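PDB 3EBW: Per a 4 allergen from Periplaneta americana, which is a cockroach allergen with a lipocalin-like beta barrel and, as in other lipocalins, probably carries a small hydrophobic ligand. Local coordinates for residues Asp14-Val19 and Pro74-Asp79. Residues are numbered along the deposited sequence; the frame is centred on the assembly and turned at random.
Sequences DMTKYV and PSWTED. Unlike the reference sequence in segment 74-79: Asp79 (reference Asn).
Around Met15 and Trp76, whose CA atoms stand 7.4 Å apart, the chain forms two loops without regular secondary structure: 14-19 bends through a type I turn from Thr16 to Val19, and no hydrogen bond links it to 74-79. Nearly all the contact is made by the indole of Trp76, which lies against Asp14, Met15 and Thr16. CB of selenomethionine Met15 sits above the six-membered ring of Trp76, 3.4 Å from its centroid and only 8° off the normal, a CH-pi contact over the face. The two side chains run past each other in opposite directions, which carries CG of Met15 back along the indole to 3.6 Å from CD2 of Trp76. Bends at chi2 and chi3 then turn the selenium end away from the ring; the side chain also touches Phe81, Ile52 and Tyr44. Here 14-19 leads directly into the first barrel strand, 20-27, which opens with the Gly-X-Trp signature of lipocalins, its tryptophan being Trp22. The Trp76 loop joins strands 66-72 and 80-83, so the indole packs this loop against the chain leading into the first strand, at what is the closed end of the barrel in lipocalins. The backbone also takes part, with Met15 N 3.4 Å from CE2 of Trp76. At the benzo end two oxygens approach obliquely: OG1 of Thr16 lies 3.5 Å from CH2 of Trp76, and OD1 of Asp14 is 3.7 Å from its CZ2. Those oxygens are tied together, Thr16 OG1 donating to Asp14 OD1 over 3.0 Å on the syn side of the carboxylate, 27° out of its plane. Asp14 reaches there because its CG is anti to N (chi1 -179°), lying beside the carbonyl carbon. On the pyrrole side, NE1 of Trp76 makes a weak hydrogen bond to Leu13 O.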
loop_
_atom_site.group_PDB
_atom_site.type_symbol
_atom_site.label_atom_id
_atom_site.label_comp_id
_atom_site.label_asym_id
_atom_site.label_seq_id
_atom_site.Cartn_x
_atom_site.Cartn_y
_atom_site.Cartn_z
ATOM N N ASP A 14 3.009 -29.116 5.126
ATOM C CA ASP A 14 3.003 -30.204 4.162
ATOM C C ASP A 14 2.484 -29.668 2.807
ATOM O O ASP A 14 1.287 -29.714 2.507
ATOM C CB ASP A 14 2.122 -31.340 4.710
ATOM C CG ASP A 14 2.071 -32.545 3.794
ATOM O OD1 ASP A 14 2.902 -32.635 2.873
ATOM O OD2 ASP A 14 1.202 -33.417 3.993
HETATM N N MSE A 15 3.412 -29.156 1.999
HETATM C CA MSE A 15 3.086 -28.589 0.700
HETATM C C MSE A 15 2.284 -29.519 -0.175
HETATM O O MSE A 15 1.821 -29.138 -1.231
HETATM C CB MSE A 15 4.352 -28.130 -0.027
HETATM C CG MSE A 15 4.982 -26.895 0.603
HETATM SE SE MSE A 15 3.714 -25.403 0.812
HETATM C CE MSE A 15 3.969 -24.640 -0.950
ATOM N N THR A 16 2.100 -30.745 0.269
ATOM C CA THR A 16 1.325 -31.677 -0.509
ATOM C C THR A 16 -0.129 -31.401 -0.182
ATOM O O THR A 16 -0.992 -31.541 -1.033
ATOM C CB THR A 16 1.691 -33.111 -0.152
ATOM O OG1 THR A 16 3.116 -33.215 -0.075
ATOM C CG2 THR A 16 1.197 -34.062 -1.225
ATOM N N LYS A 17 -0.391 -30.998 1.057
ATOM C CA LYS A 17 -1.748 -30.675 1.489
ATOM C C LYS A 17 -2.111 -29.255 1.052
ATOM O O LYS A 17 -3.236 -28.796 1.257
ATOM C CB LYS A 17 -1.860 -30.765 3.011
ATOM C CG LYS A 17 -1.938 -32.170 3.584
ATOM C CD LYS A 17 -2.081 -32.094 5.100
ATOM C CE LYS A 17 -2.247 -33.446 5.751
ATOM N NZ LYS A 17 -2.126 -33.294 7.226
ATOM N N TYR A 18 -1.145 -28.562 0.457
ATOM C CA TYR A 18 -1.342 -27.196 0.002
ATOM C C TYR A 18 -1.748 -27.196 -1.454
ATOM O O TYR A 18 -1.970 -26.149 -2.047
ATOM C CB TYR A 18 -0.051 -26.405 0.160
ATOM C CG TYR A 18 -0.288 -24.920 0.220
ATOM C CD1 TYR A 18 -0.846 -24.333 1.354
ATOM C CD2 TYR A 18 0.005 -24.105 -0.871
ATOM C CE1 TYR A 18 -1.108 -22.981 1.397
ATOM C CE2 TYR A 18 -0.253 -22.759 -0.837
ATOM C CZ TYR A 18 -0.815 -22.193 0.298
ATOM O OH TYR A 18 -1.113 -20.845 0.313
ATOM N N VAL A 19 -1.811 -28.384 -2.038
ATOM C CA VAL A 19 -2.197 -28.530 -3.429
ATOM C C VAL A 19 -3.511 -27.796 -3.666
ATOM O O VAL A 19 -4.286 -27.585 -2.735
ATOM C CB VAL A 19 -2.333 -30.041 -3.801
ATOM C CG1 VAL A 19 -3.461 -30.254 -4.806
ATOM C CG2 VAL A 19 -1.011 -30.546 -4.395
ATOM N N PRO A 74 10.680 -26.893 -4.993
ATOM C CA PRO A 74 11.755 -27.858 -4.799
ATOM C C PRO A 74 12.080 -28.306 -3.394
ATOM O O PRO A 74 12.775 -29.303 -3.206
ATOM C CB PRO A 74 12.937 -27.179 -5.473
ATOM C CG PRO A 74 12.742 -25.805 -5.099
ATOM C CD PRO A 74 11.262 -25.598 -5.382
ATOM N N SER A 75 11.611 -27.573 -2.399
ATOM C CA SER A 75 11.860 -27.974 -1.015
ATOM C C SER A 75 10.931 -27.260 -0.075
ATOM O O SER A 75 10.153 -26.416 -0.485
ATOM C CB SER A 75 13.297 -27.685 -0.615
ATOM O OG SER A 75 13.488 -26.323 -0.374
ATOM N N TRP A 76 10.998 -27.626 1.187
ATOM C CA TRP A 76 10.160 -26.997 2.189
ATOM C C TRP A 76 10.428 -27.534 3.578
ATOM O O TRP A 76 10.465 -28.740 3.810
ATOM C CB TRP A 76 8.675 -27.125 1.815
ATOM C CG TRP A 76 7.952 -28.382 2.166
ATOM C CD1 TRP A 76 7.473 -28.743 3.400
ATOM C CD2 TRP A 76 7.457 -29.366 1.245
ATOM N NE1 TRP A 76 6.693 -29.883 3.292
ATOM C CE2 TRP A 76 6.670 -30.279 1.981
ATOM C CE3 TRP A 76 7.592 -29.556 -0.134
ATOM C CZ2 TRP A 76 6.026 -31.354 1.379
ATOM C CZ3 TRP A 76 6.947 -30.623 -0.723
ATOM C CH2 TRP A 76 6.174 -31.505 0.030
ATOM N N THR A 77 10.659 -26.613 4.499
ATOM C CA THR A 77 10.934 -26.939 5.884
ATOM C C THR A 77 9.672 -27.072 6.717
ATOM O O THR A 77 8.581 -27.267 6.187
ATOM C CB THR A 77 11.826 -25.894 6.506
ATOM O OG1 THR A 77 12.808 -25.517 5.547
ATOM C CG2 THR A 77 12.552 -26.472 7.718
ATOM N N GLU A 78 9.839 -26.977 8.027
ATOM C CA GLU A 78 8.747 -27.121 8.972
ATOM C C GLU A 78 7.675 -26.040 8.795
ATOM O O GLU A 78 6.491 -26.290 9.027
ATOM C CB GLU A 78 9.323 -27.119 10.388
ATOM C CG GLU A 78 8.492 -27.902 11.394
ATOM C CD GLU A 78 8.163 -29.297 10.917
ATOM O OE1 GLU A 78 9.090 -30.124 10.790
ATOM O OE2 GLU A 78 6.970 -29.563 10.661
ATOM N N ASP A 79 8.090 -24.854 8.356
ATOM C CA ASP A 79 7.162 -23.742 8.118
ATOM C C ASP A 79 7.748 -22.802 7.055
ATOM O O ASP A 79 7.648 -21.581 7.159
ATOM C CB ASP A 79 6.959 -22.967 9.406
ATOM C CG ASP A 79 8.240 -22.282 9.882
ATOM O OD1 ASP A 79 9.310 -22.501 9.275
ATOM O OD2 ASP A 79 8.174 -21.518 10.871
#